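Local coordinates for protein probable transcriptional regulator (Pseudomonas aeruginosa, PDB 2NNN) that probably acts as a DNA-binding transcription factor of the MarR family, working as a dimer with winged helix-turn-helix domains, at residues Ala42-Leu47 against Glu74-Arg79; Asn30-Gly35 against Arg114-Gln119; Ala26-Gly31 against Leu36-Trp41. All coordinates share one frame; numbering follows the deposited sequence.

Interaction 1 of 3, residues Ala42-Leu47 against Glu74-Arg79; sequences AALVRL and ERLDKR
L76 points its isobutyl group out of helix 66-78 straight at helix 38-50, where A43 and L44 receive it on adjacent positions of one turn. One branch, CD2, does most of the touching: it lies 4.2 Å from A43 CB and equally far from the backbone N of L44, so the methyl faces the peptide that joins the two residues. L44 meets L76 next to A43, through its CD1 branch. Its CB starts across the contact rather than into it, but chi1 of -165°, with CG anti to the backbone N, and chi2 of 86° together bring the CD1 methyl to L76 CG at 4.2 Å. The backbones stay 8.0 Å apart between L44 CA and L76 CA, a gap bridged by these leucines. In the winged helix-turn-helix fold of MarR proteins, helix 66-78 probably corresponds to the recognition helix, and this apolar packing sets its C-terminal end against helix 38-50. No hydrogen bond crosses the contact. L47, one turn beyond A43, leans the same way but is taken up by I82, V96 and L98 of the wing strands, and L76 also touches I82. On the far side of helix 38-50, R46 forms salt bridges with E49 and with D10 of the second subunit. D77, on helix 66-78, makes a salt bridge with R84.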
loop_
_atom_site.group_PDB
_atom_site.type_symbol
_atom_site.label_atom_id
_atom_site.label_comp_id
_atom_site.label_asym_id
_atom_site.label_seq_id
_atom_site.Cartn_x
_atom_site.Cartn_y
_atom_site.Cartn_z
ATOM N N ALA A 42 3.551 -13.745 -2.584
ATOM C CA ALA A 42 3.223 -14.018 -1.179
ATOM C C ALA A 42 2.372 -15.280 -1.035
ATOM O O ALA A 42 2.663 -16.129 -0.188
ATOM C CB ALA A 42 2.495 -12.825 -0.552
ATOM N N ALA A 43 1.319 -15.382 -1.845
ATOM C CA ALA A 43 0.469 -16.579 -1.878
ATOM C C ALA A 43 1.254 -17.800 -2.311
ATOM O O ALA A 43 1.065 -18.859 -1.758
ATOM C CB ALA A 43 -0.714 -16.381 -2.791
ATOM N N LEU A 44 2.142 -17.647 -3.290
ATOM C CA LEU A 44 2.988 -18.767 -3.748
ATOM C C LEU A 44 3.912 -19.237 -2.618
ATOM O O LEU A 44 3.981 -20.431 -2.313
ATOM C CB LEU A 44 3.840 -18.341 -4.951
ATOM C CG LEU A 44 4.504 -19.450 -5.750
ATOM C CD1 LEU A 44 3.531 -19.993 -6.812
ATOM C CD2 LEU A 44 5.791 -18.950 -6.401
ATOM N N VAL A 45 4.625 -18.284 -2.015
ATOM C CA VAL A 45 5.478 -18.560 -0.868
ATOM C C VAL A 45 4.687 -19.269 0.238
ATOM O O VAL A 45 5.101 -20.329 0.691
ATOM C CB VAL A 45 6.188 -17.274 -0.356
ATOM C CG1 VAL A 45 6.974 -17.536 0.920
ATOM C CG2 VAL A 45 7.113 -16.721 -1.444
ATOM N N ARG A 46 3.542 -18.708 0.626
ATOM C CA ARG A 46 2.737 -19.273 1.707
ATOM C C ARG A 46 2.248 -20.704 1.437
ATOM O O ARG A 46 2.339 -21.555 2.322
ATOM C CB ARG A 46 1.565 -18.357 2.071
ATOM C CG ARG A 46 0.837 -18.748 3.358
ATOM C CD ARG A 46 1.717 -18.537 4.577
ATOM N NE ARG A 46 1.663 -17.155 5.052
ATOM C CZ ARG A 46 2.511 -16.619 5.928
ATOM N NH1 ARG A 46 3.516 -17.325 6.427
ATOM N NH2 ARG A 46 2.362 -15.361 6.299
ATOM N N LEU A 47 1.746 -20.968 0.228
ATOM C CA LEU A 47 1.395 -22.329 -0.192
ATOM C C LEU A 47 2.569 -23.312 -0.144
ATOM O O LEU A 47 2.358 -24.526 -0.046
ATOM C CB LEU A 47 0.821 -22.331 -1.603
ATOM C CG LEU A 47 -0.625 -21.905 -1.835
ATOM C CD1 LEU A 47 -0.891 -21.868 -3.324
ATOM C CD2 LEU A 47 -1.633 -22.813 -1.124
ATOM N N GLU A 74 -6.444 -17.668 -8.922
ATOM C CA GLU A 74 -6.854 -17.885 -10.310
ATOM C C GLU A 74 -5.789 -17.457 -11.323
ATOM O O GLU A 74 -5.531 -18.179 -12.282
ATOM C CB GLU A 74 -8.212 -17.237 -10.599
ATOM C CG GLU A 74 -9.380 -18.047 -10.036
ATOM C CD GLU A 74 -10.702 -17.280 -9.987
ATOM O OE1 GLU A 74 -10.769 -16.145 -10.522
ATOM O OE2 GLU A 74 -11.686 -17.819 -9.411
ATOM N N ARG A 75 -5.155 -16.306 -11.093
ATOM C CA ARG A 75 -4.039 -15.856 -11.929
ATOM C C ARG A 75 -2.805 -16.749 -11.789
ATOM O O ARG A 75 -2.088 -16.977 -12.754
ATOM C CB ARG A 75 -3.693 -14.396 -11.647
ATOM C CG ARG A 75 -4.764 -13.420 -12.142
ATOM C CD ARG A 75 -4.493 -11.988 -11.699
ATOM N NE ARG A 75 -4.472 -11.853 -10.238
ATOM C CZ ARG A 75 -4.057 -10.768 -9.586
ATOM N NH1 ARG A 75 -3.613 -9.704 -10.254
ATOM N NH2 ARG A 75 -4.072 -10.748 -8.263
ATOM N N LEU A 76 -2.573 -17.259 -10.584
ATOM C CA LEU A 76 -1.544 -18.264 -10.335
ATOM C C LEU A 76 -1.891 -19.588 -11.047
ATOM O O LEU A 76 -1.000 -20.363 -11.410
ATOM C CB LEU A 76 -1.417 -18.480 -8.827
ATOM C CG LEU A 76 -0.102 -18.280 -8.056
ATOM C CD1 LEU A 76 0.680 -17.065 -8.514
ATOM C CD2 LEU A 76 -0.371 -18.199 -6.555
ATOM N N ASP A 77 -3.188 -19.831 -11.254
ATOM C CA ASP A 77 -3.668 -21.046 -11.920
ATOM C C ASP A 77 -3.449 -20.975 -13.424
ATOM O O ASP A 77 -2.879 -21.885 -14.016
ATOM C CB ASP A 77 -5.148 -21.288 -11.615
ATOM C CG ASP A 77 -5.611 -22.686 -12.021
ATOM O OD1 ASP A 77 -4.747 -23.553 -12.291
ATOM O OD2 ASP A 77 -6.841 -22.917 -12.073
ATOM N N LYS A 78 -3.915 -19.882 -14.024
ATOM C CA LYS A 78 -3.673 -19.557 -15.430
ATOM C C LYS A 78 -2.212 -19.821 -15.843
ATOM O O LYS A 78 -1.947 -20.227 -16.976
ATOM C CB LYS A 78 -4.046 -18.087 -15.670
ATOM C CG LYS A 78 -4.082 -17.619 -17.134
ATOM C CD LYS A 78 -4.094 -16.080 -17.219
ATOM C CE LYS A 78 -5.298 -15.451 -16.475
ATOM N NZ LYS A 78 -5.090 -14.005 -16.109
ATOM N N ARG A 79 -1.277 -19.605 -14.922
ATOM C CA ARG A 79 0.143 -19.840 -15.185
ATOM C C ARG A 79 0.593 -21.278 -14.920
ATOM O O ARG A 79 1.749 -21.616 -15.163
ATOM C CB ARG A 79 1.005 -18.863 -14.377
ATOM C CG ARG A 79 0.678 -17.417 -14.648
ATOM C CD ARG A 79 1.337 -16.517 -13.642
ATOM N NE ARG A 79 2.781 -16.447 -13.868
ATOM C CZ ARG A 79 3.414 -15.415 -14.420
ATOM N NH1 ARG A 79 2.741 -14.334 -14.806
ATOM N NH2 ARG A 79 4.733 -15.466 -14.571
#

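Interaction 2 of 3, residues Asn30-Gly35 against Arg114-Gln119; sequences NGIGNG and REINRQ
Near the C-terminal end of helix 13-31, where the chain turns toward helix 38-50, G31 and I32 rest on I116 of the long helix 100-121; in MarR proteins the N- and C-terminal helices build the dimerisation region. The approach is close, with G31 CA and I116 CA 5.9 Å apart, and at G31 no side chain stands between the helices. I116 sends its longer branch across this gap. CG1 lies anti to the carbonyl carbon (chi1 -64°), and the nearly extended chi2 of 161° carries the terminal methyl forward over the G31-I32 peptide, with CD1 3.4 Å from I32 N and 3.6 Å from G31 C. The same methyl meets the root of the I32 side chain, CD1 to I32 CB being 3.7 Å, and the two isoleucines run obliquely past one another. No hydrogen bond crosses between the segments. G33 is the first residue after the helix to leave helical angles, with a positive phi. Within helix 100-121, R118 NH1 bonds E115 OE1 at 2.9 Å, almost perfectly straight (179°) and in the guanidinium plane; E115 OE1 accepts with its syn lone pair, and E115 OE2 completes the salt bridge. I116 is further covered by Y24 and F28 of helix 13-31, I32 leans on W41 of helix 38-50, and N117 of helix 100-121 packs on I13 of the second subunit.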
loop_
_atom_site.group_PDB
_atom_site.type_symbol
_atom_site.label_atom_id
_atom_site.label_comp_id
_atom_site.label_asym_id
_atom_site.label_seq_id
_atom_site.Cartn_x
_atom_site.Cartn_y
_atom_site.Cartn_z
ATOM N N ASN A 30 10.792 -4.539 -10.851
ATOM C CA ASN A 30 12.091 -4.500 -11.526
ATOM C C ASN A 30 12.909 -5.742 -11.253
ATOM O O ASN A 30 13.687 -6.167 -12.089
ATOM C CB ASN A 30 12.929 -3.283 -11.106
ATOM C CG ASN A 30 12.306 -1.958 -11.518
ATOM O OD1 ASN A 30 11.392 -1.913 -12.334
ATOM N ND2 ASN A 30 12.790 -0.874 -10.934
ATOM N N GLY A 31 12.732 -6.324 -10.079
ATOM C CA GLY A 31 13.699 -7.292 -9.577
ATOM C C GLY A 31 13.317 -8.760 -9.580
ATOM O O GLY A 31 14.203 -9.622 -9.527
ATOM N N ILE A 32 12.018 -9.057 -9.614
ATOM C CA ILE A 32 11.570 -10.447 -9.369
ATOM C C ILE A 32 11.843 -11.438 -10.490
ATOM O O ILE A 32 12.176 -12.600 -10.229
ATOM C CB ILE A 32 10.105 -10.563 -8.842
ATOM C CG1 ILE A 32 9.968 -11.866 -8.022
ATOM C CG2 ILE A 32 9.068 -10.255 -9.947
ATOM C CD1 ILE A 32 8.617 -12.494 -8.086
ATOM N N GLY A 33 11.695 -10.992 -11.729
ATOM C CA GLY A 33 12.186 -11.768 -12.842
ATOM C C GLY A 33 11.198 -12.764 -13.399
ATOM O O GLY A 33 11.441 -13.314 -14.471
ATOM N N ASN A 34 10.094 -13.006 -12.689
ATOM C CA ASN A 34 9.122 -14.023 -13.128
ATOM C C ASN A 34 7.771 -13.435 -13.515
ATOM O O ASN A 34 6.818 -14.166 -13.766
ATOM C CB ASN A 34 8.953 -15.126 -12.075
ATOM C CG ASN A 34 8.544 -14.583 -10.719
ATOM O OD1 ASN A 34 7.830 -13.579 -10.629
ATOM N ND2 ASN A 34 9.000 -15.241 -9.648
ATOM N N GLY A 35 7.692 -12.110 -13.554
ATOM C CA GLY A 35 6.454 -11.435 -13.926
ATOM C C GLY A 35 5.303 -11.522 -12.925
ATOM O O GLY A 35 4.190 -11.146 -13.260
ATOM N N ARG A 114 14.877 -12.281 -2.322
ATOM C CA ARG A 114 15.844 -11.891 -1.298
ATOM C C ARG A 114 16.512 -10.575 -1.652
ATOM O O ARG A 114 16.733 -9.739 -0.782
ATOM C CB ARG A 114 16.911 -12.972 -1.099
ATOM C CG ARG A 114 16.379 -14.192 -0.395
ATOM C CD ARG A 114 17.500 -15.081 0.103
ATOM N NE ARG A 114 16.938 -16.273 0.734
ATOM C CZ ARG A 114 16.933 -17.477 0.174
ATOM N NH1 ARG A 114 17.484 -17.664 -1.033
ATOM N NH2 ARG A 114 16.385 -18.495 0.825
ATOM N N GLU A 115 16.828 -10.401 -2.932
ATOM C CA GLU A 115 17.490 -9.195 -3.426
ATOM C C GLU A 115 16.568 -7.976 -3.404
ATOM O O GLU A 115 16.990 -6.890 -3.007
ATOM C CB GLU A 115 18.068 -9.437 -4.840
ATOM C CG GLU A 115 18.591 -8.189 -5.545
ATOM C CD GLU A 115 19.717 -7.459 -4.786
ATOM O OE1 GLU A 115 20.280 -7.980 -3.798
ATOM O OE2 GLU A 115 20.051 -6.335 -5.189
ATOM N N ILE A 116 15.324 -8.146 -3.842
ATOM C CA ILE A 116 14.323 -7.078 -3.728
ATOM C C ILE A 116 14.206 -6.586 -2.283
ATOM O O ILE A 116 14.199 -5.385 -2.035
ATOM C CB ILE A 116 12.929 -7.536 -4.252
ATOM C CG1 ILE A 116 13.002 -7.839 -5.747
ATOM C CG2 ILE A 116 11.840 -6.504 -3.928
ATOM C CD1 ILE A 116 11.873 -8.696 -6.248
ATOM N N ASN A 117 14.145 -7.528 -1.339
ATOM C CA ASN A 117 14.043 -7.242 0.091
ATOM C C ASN A 117 15.273 -6.539 0.632
ATOM O O ASN A 117 15.143 -5.643 1.471
ATOM C CB ASN A 117 13.815 -8.538 0.871
ATOM C CG ASN A 117 13.566 -8.298 2.360
ATOM O OD1 ASN A 117 14.477 -8.418 3.195
ATOM N ND2 ASN A 117 12.331 -7.947 2.700
ATOM N N ARG A 118 16.470 -6.951 0.176
ATOM C CA ARG A 118 17.696 -6.266 0.619
ATOM C C ARG A 118 17.818 -4.828 0.097
ATOM O O ARG A 118 18.283 -3.960 0.821
ATOM C CB ARG A 118 18.993 -7.094 0.434
ATOM C CG ARG A 118 19.505 -7.249 -0.955
ATOM C CD ARG A 118 21.059 -7.424 -1.031
ATOM N NE ARG A 118 21.727 -6.130 -0.899
ATOM C CZ ARG A 118 21.932 -5.256 -1.889
ATOM N NH1 ARG A 118 21.565 -5.517 -3.141
ATOM N NH2 ARG A 118 22.520 -4.105 -1.616
ATOM N N GLN A 119 17.381 -4.595 -1.141
ATOM C CA GLN A 119 17.356 -3.259 -1.756
ATOM C C GLN A 119 16.344 -2.332 -1.076
ATOM O O GLN A 119 16.635 -1.144 -0.849
ATOM C CB GLN A 119 16.993 -3.364 -3.235
ATOM C CG GLN A 119 18.077 -3.920 -4.123
ATOM C CD GLN A 119 17.653 -4.034 -5.593
ATOM O OE1 GLN A 119 18.300 -4.736 -6.386
ATOM N NE2 GLN A 119 16.562 -3.347 -5.962
#

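Interaction 3 of 3, residues Ala26-Gly31 against Leu36-Trp41; sequences ALFANG and LTPTQW
A backbone carbonyl set against the edge of an aromatic ring marks this contact: L36 O lies near the plane of the F28 ring, only 3.1 Å from CE1, consistent with a C-H...O interaction. F28 drops from helix 13-31 into the start of helix 38-50, its CG anti to the backbone N (chi1 -169°), and is gripped there on more than one side. P38 covers one face. Its CA stands over that face, offset toward the rim, in a CH-pi contact 3.9 Å from the centroid and 18° off the normal, while P38 CD packs 3.7 Å from F28 CD1. W41, almost one turn on, comes to the CZ end of the ring, near its plane, where its CB lies 3.6 Å from F28 CZ. The indole lies oblique to the phenyl, its five-membered ring turned 58° from the F28 plane, and the two side chains cross at about a right angle. Behind the proline a capping box opens helix 38-50. T37 OG1 accepts from Q40 N at 3.2 Å, and T37 N returns a bond to Q40 OE1 from well above the carbonyl plane; this probably helps hold the turn that carries L36 O and P38 to the ring. The rim of the buried phenyl, probably slightly positive, faces L36 O, and its electron-rich face takes a P38 C-H; W41 adds apolar packing.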
loop_
_atom_site.group_PDB
_atom_site.type_symbol
_atom_site.label_atom_id
_atom_site.label_comp_id
_atom_site.label_asym_id
_atom_site.label_seq_id
_atom_site.Cartn_x
_atom_site.Cartn_y
_atom_site.Cartn_z
ATOM N N ALA A 26 7.869 -0.895 -6.981
ATOM C CA ALA A 26 8.780 -0.579 -8.081
ATOM C C ALA A 26 10.027 -1.487 -8.105
ATOM O O ALA A 26 10.430 -1.956 -9.160
ATOM C CB ALA A 26 9.194 0.853 -7.982
ATOM N N LEU A 27 10.628 -1.727 -6.942
ATOM C CA LEU A 27 11.786 -2.640 -6.806
ATOM C C LEU A 27 11.399 -4.086 -7.108
ATOM O O LEU A 27 12.152 -4.841 -7.724
ATOM C CB LEU A 27 12.374 -2.553 -5.388
ATOM C CG LEU A 27 12.906 -1.198 -4.871
ATOM C CD1 LEU A 27 13.180 -1.282 -3.366
ATOM C CD2 LEU A 27 14.151 -0.784 -5.602
ATOM N N PHE A 28 10.219 -4.476 -6.645
ATOM C CA PHE A 28 9.732 -5.813 -6.866
ATOM C C PHE A 28 9.480 -6.100 -8.357
ATOM O O PHE A 28 9.945 -7.123 -8.894
ATOM C CB PHE A 28 8.483 -6.073 -6.023
ATOM C CG PHE A 28 8.075 -7.526 -5.995
ATOM C CD1 PHE A 28 7.365 -8.087 -7.063
ATOM C CD2 PHE A 28 8.428 -8.341 -4.915
ATOM C CE1 PHE A 28 6.986 -9.444 -7.043
ATOM C CE2 PHE A 28 8.070 -9.688 -4.891
ATOM C CZ PHE A 28 7.345 -10.237 -5.955
ATOM N N ALA A 29 8.749 -5.206 -9.014
ATOM C CA ALA A 29 8.497 -5.323 -10.447
ATOM C C ALA A 29 9.792 -5.328 -11.276
ATOM O O ALA A 29 9.874 -6.044 -12.288
ATOM C CB ALA A 29 7.544 -4.211 -10.918
ATOM N N ASN A 30 10.792 -4.539 -10.851
ATOM C CA ASN A 30 12.091 -4.500 -11.526
ATOM C C ASN A 30 12.909 -5.742 -11.253
ATOM O O ASN A 30 13.687 -6.167 -12.089
ATOM C CB ASN A 30 12.929 -3.283 -11.106
ATOM C CG ASN A 30 12.306 -1.958 -11.518
ATOM O OD1 ASN A 30 11.392 -1.913 -12.334
ATOM N ND2 ASN A 30 12.790 -0.874 -10.934
ATOM N N GLY A 31 12.732 -6.324 -10.079
ATOM C CA GLY A 31 13.699 -7.292 -9.577
ATOM C C GLY A 31 13.317 -8.760 -9.580
ATOM O O GLY A 31 14.203 -9.622 -9.527
ATOM N N LEU A 36 5.550 -12.016 -11.709
ATOM C CA LEU A 36 4.516 -12.060 -10.658
ATOM C C LEU A 36 4.425 -10.755 -9.839
ATOM O O LEU A 36 5.439 -10.069 -9.628
ATOM C CB LEU A 36 4.734 -13.264 -9.711
ATOM C CG LEU A 36 4.588 -14.704 -10.244
ATOM C CD1 LEU A 36 4.953 -15.729 -9.189
ATOM C CD2 LEU A 36 3.193 -14.995 -10.774
ATOM N N THR A 37 3.215 -10.421 -9.375
ATOM C CA THR A 37 3.019 -9.313 -8.433
ATOM C C THR A 37 3.469 -9.690 -7.001
ATOM O O THR A 37 3.612 -10.881 -6.687
ATOM C CB THR A 37 1.555 -8.841 -8.407
ATOM O OG1 THR A 37 0.719 -9.892 -7.908
ATOM C CG2 THR A 37 1.091 -8.454 -9.797
ATOM N N PRO A 38 3.736 -8.681 -6.135
ATOM C CA PRO A 38 4.030 -8.990 -4.721
ATOM C C PRO A 38 3.084 -9.998 -4.072
ATOM O O PRO A 38 3.559 -10.909 -3.383
ATOM C CB PRO A 38 3.921 -7.620 -4.034
ATOM C CG PRO A 38 4.396 -6.661 -5.078
ATOM C CD PRO A 38 3.864 -7.228 -6.403
ATOM N N THR A 39 1.769 -9.833 -4.269
ATOM C CA THR A 39 0.765 -10.658 -3.576
ATOM C C THR A 39 0.690 -12.032 -4.205
ATOM O O THR A 39 0.562 -13.038 -3.498
ATOM C CB THR A 39 -0.636 -9.999 -3.531
ATOM O OG1 THR A 39 -1.006 -9.544 -4.833
ATOM C CG2 THR A 39 -0.624 -8.792 -2.605
ATOM N N GLN A 40 0.802 -12.083 -5.533
ATOM C CA GLN A 40 0.939 -13.355 -6.231
ATOM C C GLN A 40 2.090 -14.190 -5.675
ATOM O O GLN A 40 1.941 -15.393 -5.495
ATOM C CB GLN A 40 1.077 -13.151 -7.744
ATOM C CG GLN A 40 -0.269 -12.928 -8.425
ATOM C CD GLN A 40 -0.149 -12.378 -9.834
ATOM O OE1 GLN A 40 0.898 -12.482 -10.478
ATOM N NE2 GLN A 40 -1.235 -11.790 -10.324
ATOM N N TRP A 41 3.201 -13.530 -5.362
ATOM C CA TRP A 41 4.413 -14.165 -4.814
ATOM C C TRP A 41 4.190 -14.609 -3.375
ATOM O O TRP A 41 4.597 -15.711 -2.994
ATOM C CB TRP A 41 5.612 -13.197 -4.897
ATOM C CG TRP A 41 6.889 -13.720 -4.246
ATOM C CD1 TRP A 41 7.462 -13.276 -3.077
ATOM C CD2 TRP A 41 7.761 -14.769 -4.740
ATOM N NE1 TRP A 41 8.621 -13.979 -2.818
ATOM C CE2 TRP A 41 8.823 -14.902 -3.816
ATOM C CE3 TRP A 41 7.741 -15.606 -5.868
ATOM C CZ2 TRP A 41 9.842 -15.853 -3.977
ATOM C CZ3 TRP A 41 8.766 -16.545 -6.030
ATOM C CH2 TRP A 41 9.797 -16.657 -5.090
#

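Interactions 1 and 3 both use helix 38-50, and interactions 2 and 3 both use helix 13-31. Interactions 2 and 3, with centres about 7 Å apart, share N30 and G31 and form one core: I116 CD1 of interaction 2 lies 3.6 Å from F28 O of interaction 3, and N34 packs on W41. Interaction 1 is about 13 Å from interaction 3 between centres, yet L76 CD1 lies 4.0 Å from L36 CD2 and 3.7 Å from Q40 O, joining helix 66-78, probably the recognition helix, to the capped start of helix 38-50. Interactions 1 and 2 are about 17 Å apart between centres, but R79 NH2 comes 2.6 Å from N34 O.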